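Local coordinates for protein ancestral congerin Con-anc (PDB 3AJY) that binds beta-galactoside sugars as a reconstructed ancestor of the fish galectins called congerins, holding a galactose-glucose glycan in this crystal, at residues L44-R49 against F86-T91; L18-V23 against F31-G36. All coordinates share one frame; numbering follows the deposited sequence.

In the fold
Both contacts lie in the buried core and bridge the same two sheets. Interaction 1 sets strand 41-52 against strand 85-92; interaction 2 does the same with their immediate neighbours, strand 30-35 and strand 18-24, and the two centres are about 5 Å apart. Ile-88 and Ile-33 touch, so the apolar side chains form one continuous filling. The chemistry differs on the outer face of the sugar-binding sheet: in 44-49 His-45 and Arg-49 bond the glycan directly, with Asp-47 bridging to Arg-49, whereas in 31-36 Asn-34 stands behind His-45. On the other sheet, Thr-19 and Thr-89 join the neighbouring strands by their hydroxyls.

Interaction 1: L44-R49 against F86-T91; sequences LHLDHR and FEITIT. With GAL (beta-D-galactopyranose), chain C; BGC (beta-D-glucopyranose), chain B.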
loop_
_atom_site.group_PDB
_atom_site.type_symbol
_atom_site.label_atom_id
_atom_site.label_comp_id
_atom_site.label_asym_id
_atom_site.label_seq_id
_atom_site.Cartn_x
_atom_site.Cartn_y
_atom_site.Cartn_z
ATOM N N LEU A 44 3.247 -15.314 7.811
ATOM C CA LEU A 44 4.299 -14.670 8.607
ATOM C C LEU A 44 3.679 -13.655 9.537
ATOM O O LEU A 44 3.043 -12.718 9.083
ATOM C CB LEU A 44 5.313 -13.923 7.726
ATOM C CG LEU A 44 6.800 -13.797 8.089
ATOM C CD1 LEU A 44 7.410 -12.494 7.534
ATOM C CD2 LEU A 44 7.140 -13.967 9.562
ATOM N N HIS A 45 3.891 -13.856 10.831
ATOM C CA HIS A 45 3.518 -12.896 11.860
ATOM C C HIS A 45 4.862 -12.509 12.477
ATOM O O HIS A 45 5.547 -13.343 13.060
ATOM C CB HIS A 45 2.598 -13.585 12.867
ATOM C CG HIS A 45 2.485 -12.900 14.195
ATOM N ND1 HIS A 45 1.789 -11.720 14.369
ATOM C CD2 HIS A 45 2.895 -13.280 15.432
ATOM C CE1 HIS A 45 1.805 -11.385 15.654
ATOM N NE2 HIS A 45 2.470 -12.314 16.318
ATOM N N LEU A 46 5.233 -11.245 12.336
ATOM C CA LEU A 46 6.485 -10.756 12.837
ATOM C C LEU A 46 6.216 -9.809 14.011
ATOM O O LEU A 46 5.905 -8.640 13.808
ATOM C CB LEU A 46 7.223 -10.075 11.669
ATOM C CG LEU A 46 8.635 -9.529 11.763
ATOM C CD1 LEU A 46 9.665 -10.663 11.893
ATOM C CD2 LEU A 46 8.905 -8.682 10.495
ATOM N N ASP A 47 6.331 -10.321 15.237
ATOM C CA ASP A 47 5.940 -9.571 16.438
ATOM C C ASP A 47 7.180 -9.044 17.143
ATOM O O ASP A 47 8.014 -9.825 17.603
ATOM C CB ASP A 47 5.124 -10.465 17.391
ATOM C CG ASP A 47 4.194 -9.671 18.324
ATOM O OD1 ASP A 47 3.819 -8.530 17.991
ATOM O OD2 ASP A 47 3.806 -10.204 19.399
ATOM N N HIS A 48 7.304 -7.722 17.208
ATOM C CA HIS A 48 8.449 -7.068 17.844
ATOM C C HIS A 48 8.052 -6.667 19.236
ATOM O O HIS A 48 7.332 -5.688 19.440
ATOM C CB HIS A 48 8.878 -5.852 17.049
ATOM C CG HIS A 48 8.973 -6.119 15.578
ATOM N ND1 HIS A 48 7.880 -6.059 14.739
ATOM C CD2 HIS A 48 10.024 -6.488 14.807
ATOM C CE1 HIS A 48 8.260 -6.351 13.507
ATOM N NE2 HIS A 48 9.556 -6.616 13.520
ATOM N N ARG A 49 8.526 -7.445 20.192
ATOM C CA ARG A 49 8.078 -7.314 21.563
ATOM C C ARG A 49 9.132 -6.593 22.386
ATOM O O ARG A 49 10.184 -7.151 22.710
ATOM C CB ARG A 49 7.752 -8.692 22.149
ATOM C CG ARG A 49 7.238 -9.651 21.123
ATOM C CD ARG A 49 5.913 -10.287 21.407
ATOM N NE ARG A 49 6.025 -11.551 22.097
ATOM C CZ ARG A 49 5.223 -12.615 21.948
ATOM N NH1 ARG A 49 4.231 -12.656 21.067
ATOM N NH2 ARG A 49 5.444 -13.674 22.700
ATOM N N PHE A 86 10.079 2.918 12.081
ATOM C CA PHE A 86 10.480 1.551 11.800
ATOM C C PHE A 86 10.417 1.302 10.303
ATOM O O PHE A 86 9.650 1.935 9.583
ATOM C CB PHE A 86 9.632 0.529 12.562
ATOM C CG PHE A 86 8.236 0.356 12.014
ATOM C CD1 PHE A 86 7.169 1.038 12.582
ATOM C CD2 PHE A 86 7.993 -0.515 10.945
ATOM C CE1 PHE A 86 5.860 0.874 12.069
ATOM C CE2 PHE A 86 6.717 -0.681 10.418
ATOM C CZ PHE A 86 5.636 0.036 10.980
ATOM N N GLU A 87 11.235 0.382 9.826
ATOM C CA GLU A 87 11.125 -0.020 8.440
ATOM C C GLU A 87 11.536 -1.467 8.295
ATOM O O GLU A 87 12.538 -1.898 8.874
ATOM C CB GLU A 87 11.945 0.886 7.525
ATOM C CG GLU A 87 11.488 0.846 6.075
ATOM C CD GLU A 87 12.496 1.508 5.136
ATOM O OE1 GLU A 87 12.566 2.753 5.131
ATOM O OE2 GLU A 87 13.215 0.780 4.415
ATOM N N ILE A 88 10.747 -2.218 7.539
ATOM C CA ILE A 88 10.980 -3.647 7.371
ATOM C C ILE A 88 10.760 -4.028 5.918
ATOM O O ILE A 88 9.810 -3.579 5.300
ATOM C CB ILE A 88 10.037 -4.481 8.306
ATOM C CG1 ILE A 88 10.252 -4.083 9.768
ATOM C CG2 ILE A 88 10.279 -5.973 8.173
ATOM C CD1 ILE A 88 9.060 -4.433 10.684
ATOM N N THR A 89 11.648 -4.843 5.362
ATOM C CA THR A 89 11.456 -5.382 3.998
ATOM C C THR A 89 11.408 -6.911 4.019
ATOM O O THR A 89 12.245 -7.568 4.661
ATOM C CB THR A 89 12.543 -4.868 3.019
ATOM O OG1 THR A 89 12.443 -3.439 2.917
ATOM C CG2 THR A 89 12.374 -5.460 1.621
ATOM N N ILE A 90 10.423 -7.464 3.317
ATOM C CA ILE A 90 10.161 -8.903 3.309
ATOM C C ILE A 90 10.075 -9.401 1.874
ATOM O O ILE A 90 9.461 -8.770 1.019
ATOM C CB ILE A 90 8.803 -9.253 3.995
ATOM C CG1 ILE A 90 8.752 -8.703 5.432
ATOM C CG2 ILE A 90 8.589 -10.775 3.993
ATOM C CD1 ILE A 90 7.345 -8.745 6.071
ATOM N N THR A 91 10.703 -10.532 1.613
ATOM C CA THR A 91 10.551 -11.200 0.334
ATOM C C THR A 91 10.563 -12.671 0.657
ATOM O O THR A 91 10.924 -13.054 1.768
ATOM C CB THR A 91 11.693 -10.832 -0.676
ATOM O OG1 THR A 91 11.347 -11.321 -1.977
ATOM C CG2 THR A 91 13.001 -11.440 -0.265
HETATM C C1 GAL C . 0.702 -15.030 21.434
HETATM C C2 GAL C . 0.045 -13.665 21.259
HETATM C C3 GAL C . -0.482 -13.489 19.837
HETATM C C4 GAL C . 0.622 -13.816 18.824
HETATM C C5 GAL C . 1.201 -15.208 19.100
HETATM C C6 GAL C . 2.323 -15.617 18.130
HETATM O O2 GAL C . -1.010 -13.533 22.182
HETATM O O3 GAL C . -0.908 -12.147 19.692
HETATM O O4 GAL C . 1.642 -12.838 18.903
HETATM O O5 GAL C . 1.678 -15.278 20.430
HETATM O O6 GAL C . 2.717 -16.960 18.384
HETATM C C2 BGC B . 3.712 -17.432 24.262
HETATM C C3 BGC B . 3.193 -16.181 23.570
HETATM C C4 BGC B . 1.723 -16.323 23.138
HETATM C C5 BGC B . 0.912 -16.813 24.348
HETATM C C6 BGC B . -0.584 -17.018 24.120
HETATM C C1 BGC B . 2.733 -17.804 25.368
HETATM O O1 BGC B . 3.154 -18.996 25.956
HETATM O O2 BGC B . 4.990 -17.183 24.813
HETATM O O3 BGC B . 4.037 -15.947 22.479
HETATM O O4 BGC B . 1.255 -15.049 22.755
HETATM O O5 BGC B . 1.468 -18.025 24.787
HETATM O O6 BGC B . -0.728 -17.925 23.051
#
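Leu-44 opens the contact by pointing into the core, where its CD1 meets CD1 of Ile-90 tip to tip at 4.0 Å, with Ile-90 CG2 close behind. His-45, next along, turns the other way, to the sugar. Its NE2 shares a hydrogen bond with O4 of the galactose at 2.8 Å, the hydroxyl lying at the ring edge near its plane, while ND1 is held by OD1 of Asn-34, which helps fix the ring's rotation. Leu-46 faces inward again. With CG anti to the backbone N (chi1 -175°), its CD2 meets CG2 of Ile-88 tip to tip, 3.8 Å away. Asp-47 belongs to the sugar side and does its work through OD2, which takes NH1 of Arg-49 at 3.0 Å on its anti lone pair, in the guanidinium plane and almost straight at 175°; Arg-30 forms a second salt bridge to the same oxygen. The last inward residue, His-48, brings CE1 to within 3.5 Å of Ile-88 CD1, the methyl approaching the ring obliquely, and its ND1 is bonded to the carbonyl of Phe-31. Arg-49 then bends at chi2 and chi3 to bring its guanidinium back beside Asp-47, and NH2 reaches O3 of the glucose at 2.7 Å. Tied to Asp-47 and the glucose hydroxyl at its edge, and salt-bridged to Asp-55 as well, the group is probably well fixed in orientation. The segments 44-49 and 86-91 run nearly antiparallel, at 159°, and their axes come within 11.2 Å, so side chains alone span the gap. This is the galectin beta-sandwich, in which one strand of the carbohydrate-binding sheet lines the galactoside pocket with His-45, Asp-47 and Arg-49 and fills the core with Leu-44, Leu-46 and His-48.

Interaction 2: L18-V23 against F31-G36; sequences LTVGGV and FSINVG
In Ile-33, CG1 sits anti to the carbonyl carbon (chi1 -62°) and the chain then bends at chi2 (-53°), which carries CD1 up to Val-20 from the facing strand. Val-20 answers with CG2, the methyl that lies between its backbone N and carbonyl carbon. CG2 of Val-20 and CD1 of Ile-33 come together at 3.9 Å, tip to tip, and Ile-33 CG1 is hardly farther from the same methyl, so one branch of the valine rests on the end of the isoleucine chain. The second pair uses the other valine branch. Leu-18, with CG opposite its backbone N (chi1 178°), brings CD2 end to end with CG1 of Val-35, the methyl anti to the carbonyl carbon, also at 3.9 Å. All four side chains are buried, and both meetings are apolar. The backbones stay well apart: the CA atoms of Val-20 and Ile-33 are 8.4 Å from each other, and those of Leu-18 and Val-35 are 10.0 Å apart. The filling continues along the core, since Ile-33 also rests on Ile-88 and Ile-90, while Val-20 and Val-35 both touch Leu-121. Leu-18 packs in addition on Leu-5 of the second subunit, which brings this end of the contact to the subunit boundary. On the other face of strand 30-35 the chemistry is polar. Asn-34 ND2 gives a hydrogen bond to OG of Ser-32 at 3.2 Å, the serine oxygen lying off the amide plane, and ND2 also pairs with Ser-122. Aliphatic chains meeting end to end between two antiparallel sheets, one of which carries the glycan on its other face, fit the beta-sandwich of galectins.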
loop_
_atom_site.group_PDB
_atom_site.type_symbol
_atom_site.label_atom_id
_atom_site.label_comp_id
_atom_site.label_asym_id
_atom_site.label_seq_id
_atom_site.Cartn_x
_atom_site.Cartn_y
_atom_site.Cartn_z
ATOM N N LEU A 18 8.431 -6.503 -0.312
ATOM C CA LEU A 18 7.462 -5.680 0.380
ATOM C C LEU A 18 8.171 -4.907 1.467
ATOM O O LEU A 18 8.714 -5.510 2.380
ATOM C CB LEU A 18 6.347 -6.543 1.006
ATOM C CG LEU A 18 5.249 -5.839 1.818
ATOM C CD1 LEU A 18 4.159 -5.229 0.917
ATOM C CD2 LEU A 18 4.621 -6.814 2.818
ATOM N N THR A 19 8.148 -3.580 1.372
ATOM C CA THR A 19 8.673 -2.713 2.423
ATOM C C THR A 19 7.524 -2.002 3.130
ATOM O O THR A 19 6.730 -1.341 2.481
ATOM C CB THR A 19 9.626 -1.630 1.838
ATOM O OG1 THR A 19 10.725 -2.273 1.176
ATOM C CG2 THR A 19 10.162 -0.738 2.939
ATOM N N VAL A 20 7.452 -2.150 4.452
ATOM C CA VAL A 20 6.519 -1.363 5.252
ATOM C C VAL A 20 7.293 -0.399 6.167
ATOM O O VAL A 20 8.353 -0.742 6.721
ATOM C CB VAL A 20 5.559 -2.249 6.080
ATOM C CG1 VAL A 20 4.554 -2.939 5.165
ATOM C CG2 VAL A 20 6.322 -3.281 6.923
ATOM N N GLY A 21 6.745 0.798 6.318
ATOM C CA GLY A 21 7.319 1.809 7.198
ATOM C C GLY A 21 6.246 2.449 8.070
ATOM O O GLY A 21 5.070 2.431 7.729
ATOM N N GLY A 22 6.654 3.019 9.198
ATOM C CA GLY A 22 5.689 3.637 10.096
ATOM C C GLY A 22 6.408 4.134 11.308
ATOM O O GLY A 22 7.651 4.237 11.296
ATOM N N VAL A 23 5.636 4.447 12.354
ATOM C CA VAL A 23 6.164 5.005 13.591
ATOM C C VAL A 23 5.608 4.205 14.756
ATOM O O VAL A 23 4.379 3.977 14.841
ATOM C CB VAL A 23 5.790 6.500 13.737
ATOM C CG1 VAL A 23 6.390 7.106 15.027
ATOM C CG2 VAL A 23 6.255 7.313 12.504
ATOM N N PHE A 31 4.677 -4.547 18.485
ATOM C CA PHE A 31 3.938 -4.317 17.261
ATOM C C PHE A 31 4.293 -5.417 16.275
ATOM O O PHE A 31 5.400 -5.974 16.333
ATOM C CB PHE A 31 4.171 -2.898 16.705
ATOM C CG PHE A 31 5.433 -2.752 15.899
ATOM C CD1 PHE A 31 6.658 -2.588 16.528
ATOM C CD2 PHE A 31 5.386 -2.765 14.504
ATOM C CE1 PHE A 31 7.838 -2.446 15.773
ATOM C CE2 PHE A 31 6.556 -2.627 13.749
ATOM C CZ PHE A 31 7.775 -2.473 14.391
ATOM N N SER A 32 3.355 -5.750 15.390
ATOM C CA SER A 32 3.536 -6.861 14.455
ATOM C C SER A 32 3.260 -6.478 13.018
ATOM O O SER A 32 2.484 -5.568 12.728
ATOM C CB SER A 32 2.680 -8.074 14.845
ATOM O OG SER A 32 1.301 -7.761 14.792
ATOM N N ILE A 33 3.972 -7.153 12.123
ATOM C CA ILE A 33 3.689 -7.124 10.706
ATOM C C ILE A 33 3.171 -8.504 10.386
ATOM O O ILE A 33 3.743 -9.489 10.826
ATOM C CB ILE A 33 4.969 -6.790 9.885
ATOM C CG1 ILE A 33 5.492 -5.396 10.274
ATOM C CG2 ILE A 33 4.699 -6.919 8.377
ATOM C CD1 ILE A 33 4.429 -4.244 10.190
ATOM N N ASN A 34 2.058 -8.571 9.663
ATOM C CA ASN A 34 1.401 -9.832 9.350
ATOM C C ASN A 34 1.103 -9.957 7.864
ATOM O O ASN A 34 0.499 -9.074 7.264
ATOM C CB ASN A 34 0.092 -9.933 10.133
ATOM C CG ASN A 34 0.290 -9.678 11.594
ATOM O OD1 ASN A 34 0.838 -10.515 12.313
ATOM N ND2 ASN A 34 -0.141 -8.514 12.049
ATOM N N VAL A 35 1.529 -11.057 7.270
ATOM C CA VAL A 35 1.234 -11.281 5.876
ATOM C C VAL A 35 0.703 -12.695 5.663
ATOM O O VAL A 35 1.230 -13.651 6.222
ATOM C CB VAL A 35 2.456 -10.964 4.976
ATOM C CG1 VAL A 35 2.810 -9.472 5.078
ATOM C CG2 VAL A 35 3.660 -11.775 5.389
ATOM N N GLY A 36 -0.357 -12.808 4.866
ATOM C CA GLY A 36 -0.949 -14.100 4.576
ATOM C C GLY A 36 -2.174 -13.979 3.706
ATOM O O GLY A 36 -2.146 -13.315 2.674
#